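PDB 2VI7: acetyltransferase PA1377 from Pseudomonas aeruginosa, which probably transfers an acetyl group from acetyl-coenzyme A to an amine, as a putative N-acetyltransferase of the GNAT (GCN5-related) family whose substrate is not established. Local coordinates for residues H65-E76 with G87-W97. Residues are numbered along the deposited sequence; the frame is centred on the assembly and turned at random.
Sequences HQGDVIGSASLE and GSIGMGVAVAW
Opposite A73 and S74 the second strand loops away through I89-G92, and a water takes the place of the backbone bonds: S74 N donates to it at 2.9 Å, while it lies close to the carbonyls of I89 and G92. The shift of two residues in pairing is taken up by this type II' turn; S88 OG accepts from G90 N in an ST turn at its start. On one side of the bulge E76 and S88 form a hydrogen-bonded pair; there S88 N reaches E76 O at 2.9 Å from above the carbonyl plane. On the other, S72 and A94 pair, and the A94 N to S72 O bond is straighter (167°). A96 N then closes the ladder on I70 O at 3.1 Å. With CG1 of I70 set between backbone N and carbonyl carbon (chi1 60°), CD1 lies over one face of the W97 indole, 4.0 Å from the six-membered ring centroid, and CG2 covers the same face nearer the rim. W97 turns its CH2 edge to the imidazole face of H65, 3.6 Å from CD2, an offset edge-to-face pair. L75 CD1 meets I89 CG2; L75 also packs on helix 102-117 and I89 on strand 122-128. This is the bulged fourth strand of the GNAT fold, splayed from strand 122-128 where relatives generally take the pantetheine arm of acetyl-coenzyme A.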
# COMPACT_ATOMS: atom_id res chain seq x y z
N HIS A 65 -14.31 27.10 1.36
CA HIS A 65 -15.09 28.14 0.72
C HIS A 65 -15.92 28.73 1.85
O HIS A 65 -16.72 28.03 2.47
CB HIS A 65 -16.03 27.59 -0.33
CG HIS A 65 -16.93 28.64 -0.92
ND1 HIS A 65 -16.44 29.70 -1.65
CD2 HIS A 65 -18.27 28.82 -0.84
CE1 HIS A 65 -17.43 30.49 -1.99
NE2 HIS A 65 -18.56 29.98 -1.51
N GLN A 66 -15.73 30.02 2.13
CA GLN A 66 -16.47 30.64 3.23
C GLN A 66 -16.37 29.74 4.49
O GLN A 66 -17.38 29.49 5.16
CB GLN A 66 -17.94 30.82 2.85
CG GLN A 66 -18.20 31.30 1.42
CD GLN A 66 -18.47 32.79 1.33
N GLY A 67 -15.18 29.24 4.80
CA GLY A 67 -15.01 28.42 5.99
C GLY A 67 -15.57 27.01 6.01
O GLY A 67 -15.42 26.30 7.02
N ASP A 68 -16.22 26.57 4.94
CA ASP A 68 -16.76 25.21 4.88
C ASP A 68 -15.82 24.29 4.11
O ASP A 68 -15.37 24.64 3.01
CB ASP A 68 -18.14 25.19 4.19
CG ASP A 68 -19.22 25.93 4.98
OD1 ASP A 68 -19.40 25.63 6.18
OD2 ASP A 68 -19.90 26.80 4.38
N VAL A 69 -15.52 23.12 4.67
CA VAL A 69 -14.64 22.16 4.00
C VAL A 69 -15.40 21.53 2.84
O VAL A 69 -16.30 20.72 3.05
CB VAL A 69 -14.19 21.04 4.96
CG1 VAL A 69 -13.49 19.94 4.18
CG2 VAL A 69 -13.25 21.61 6.02
N ILE A 70 -15.03 21.91 1.61
CA ILE A 70 -15.69 21.38 0.42
C ILE A 70 -14.82 20.38 -0.33
O ILE A 70 -15.22 19.88 -1.39
CB ILE A 70 -16.05 22.52 -0.55
CG1 ILE A 70 -14.79 23.27 -0.97
CG2 ILE A 70 -17.04 23.47 0.10
CD1 ILE A 70 -15.01 24.35 -2.00
N GLY A 71 -13.65 20.09 0.21
CA GLY A 71 -12.76 19.15 -0.45
C GLY A 71 -11.51 18.84 0.32
O GLY A 71 -11.12 19.57 1.23
N SER A 72 -10.86 17.74 -0.04
CA SER A 72 -9.65 17.35 0.65
C SER A 72 -8.82 16.38 -0.18
O SER A 72 -9.34 15.71 -1.07
CB SER A 72 -10.02 16.71 1.98
OG SER A 72 -8.85 16.36 2.70
N ALA A 73 -7.53 16.31 0.12
CA ALA A 73 -6.60 15.42 -0.57
C ALA A 73 -5.31 15.36 0.24
O ALA A 73 -4.97 16.31 0.94
CB ALA A 73 -6.31 15.94 -1.98
N SER A 74 -4.60 14.24 0.15
CA SER A 74 -3.37 14.08 0.90
C SER A 74 -2.25 13.46 0.08
O SER A 74 -2.48 12.63 -0.80
CB SER A 74 -3.62 13.22 2.13
OG SER A 74 -3.99 11.91 1.75
N LEU A 75 -1.02 13.87 0.39
CA LEU A 75 0.19 13.37 -0.26
C LEU A 75 1.08 12.82 0.85
O LEU A 75 1.33 13.50 1.84
CB LEU A 75 0.92 14.51 -0.98
CG LEU A 75 2.32 14.17 -1.54
CD1 LEU A 75 2.22 13.05 -2.58
CD2 LEU A 75 2.94 15.41 -2.16
N GLU A 76 1.54 11.59 0.68
CA GLU A 76 2.41 10.97 1.67
C GLU A 76 3.63 10.28 1.05
O GLU A 76 3.51 9.31 0.29
CB GLU A 76 1.63 9.96 2.52
CG GLU A 76 2.52 9.11 3.41
CD GLU A 76 1.74 8.21 4.34
OE1 GLU A 76 0.59 7.87 4.01
OE2 GLU A 76 2.29 7.82 5.40
N GLY A 87 5.52 8.92 -3.63
CA GLY A 87 4.53 9.39 -2.69
C GLY A 87 3.19 8.89 -3.18
O GLY A 87 3.06 8.53 -4.34
N SER A 88 2.20 8.86 -2.29
CA SER A 88 0.88 8.40 -2.67
C SER A 88 -0.20 9.37 -2.28
O SER A 88 -0.11 10.04 -1.26
CB SER A 88 0.58 7.06 -2.00
OG SER A 88 -0.76 6.65 -2.26
N ILE A 89 -1.23 9.47 -3.12
CA ILE A 89 -2.35 10.34 -2.81
C ILE A 89 -3.61 9.47 -2.67
O ILE A 89 -4.73 9.95 -2.80
CB ILE A 89 -2.58 11.44 -3.90
CG1 ILE A 89 -2.97 10.81 -5.24
CG2 ILE A 89 -1.32 12.29 -4.05
CD1 ILE A 89 -3.40 11.82 -6.29
N GLY A 90 -3.39 8.18 -2.41
CA GLY A 90 -4.48 7.22 -2.22
C GLY A 90 -5.50 7.16 -3.34
O GLY A 90 -5.13 7.04 -4.50
N MET A 91 -6.78 7.21 -2.99
CA MET A 91 -7.87 7.16 -3.98
C MET A 91 -8.01 8.55 -4.60
O MET A 91 -8.93 8.83 -5.38
CB MET A 91 -9.18 6.74 -3.33
CG MET A 91 -9.26 5.27 -2.94
SD MET A 91 -9.52 4.16 -4.34
CE MET A 91 -10.73 5.04 -5.31
N GLY A 92 -7.09 9.42 -4.22
CA GLY A 92 -7.07 10.76 -4.76
C GLY A 92 -7.82 11.86 -4.04
O GLY A 92 -7.89 11.94 -2.81
N VAL A 93 -8.41 12.71 -4.87
CA VAL A 93 -9.15 13.89 -4.47
C VAL A 93 -10.61 13.60 -4.02
O VAL A 93 -11.38 12.96 -4.74
CB VAL A 93 -9.08 14.89 -5.67
CG1 VAL A 93 -10.42 15.11 -6.28
CG2 VAL A 93 -8.46 16.17 -5.25
N ALA A 94 -10.97 14.07 -2.82
CA ALA A 94 -12.32 13.89 -2.26
C ALA A 94 -13.03 15.23 -2.38
O ALA A 94 -12.79 16.13 -1.58
CB ALA A 94 -12.24 13.48 -0.81
N VAL A 95 -13.93 15.36 -3.36
CA VAL A 95 -14.62 16.62 -3.58
C VAL A 95 -16.15 16.60 -3.50
O VAL A 95 -16.81 15.69 -4.03
CB VAL A 95 -14.21 17.21 -4.95
CG1 VAL A 95 -14.82 18.59 -5.14
CG2 VAL A 95 -12.71 17.29 -5.04
N ALA A 96 -16.69 17.63 -2.85
CA ALA A 96 -18.13 17.79 -2.69
C ALA A 96 -18.71 18.25 -4.02
O ALA A 96 -19.62 17.63 -4.57
CB ALA A 96 -18.43 18.84 -1.61
N TRP A 97 -18.15 19.35 -4.54
CA TRP A 97 -18.58 19.92 -5.81
C TRP A 97 -17.78 19.36 -6.99
O TRP A 97 -16.60 19.67 -7.17
CB TRP A 97 -18.42 21.45 -5.81
CG TRP A 97 -19.03 22.11 -4.62
CD1 TRP A 97 -20.00 21.60 -3.80
CD2 TRP A 97 -18.76 23.43 -4.15
NE1 TRP A 97 -20.35 22.52 -2.85
CE2 TRP A 97 -19.60 23.65 -3.03
CE3 TRP A 97 -17.88 24.45 -4.56
CZ2 TRP A 97 -19.60 24.86 -2.32
CZ3 TRP A 97 -17.88 25.65 -3.85
CH2 TRP A 97 -18.74 25.85 -2.74
O HOH W 1 -5.76 12.22 -1.64
O HOH W 2 -2.07 9.67 0.85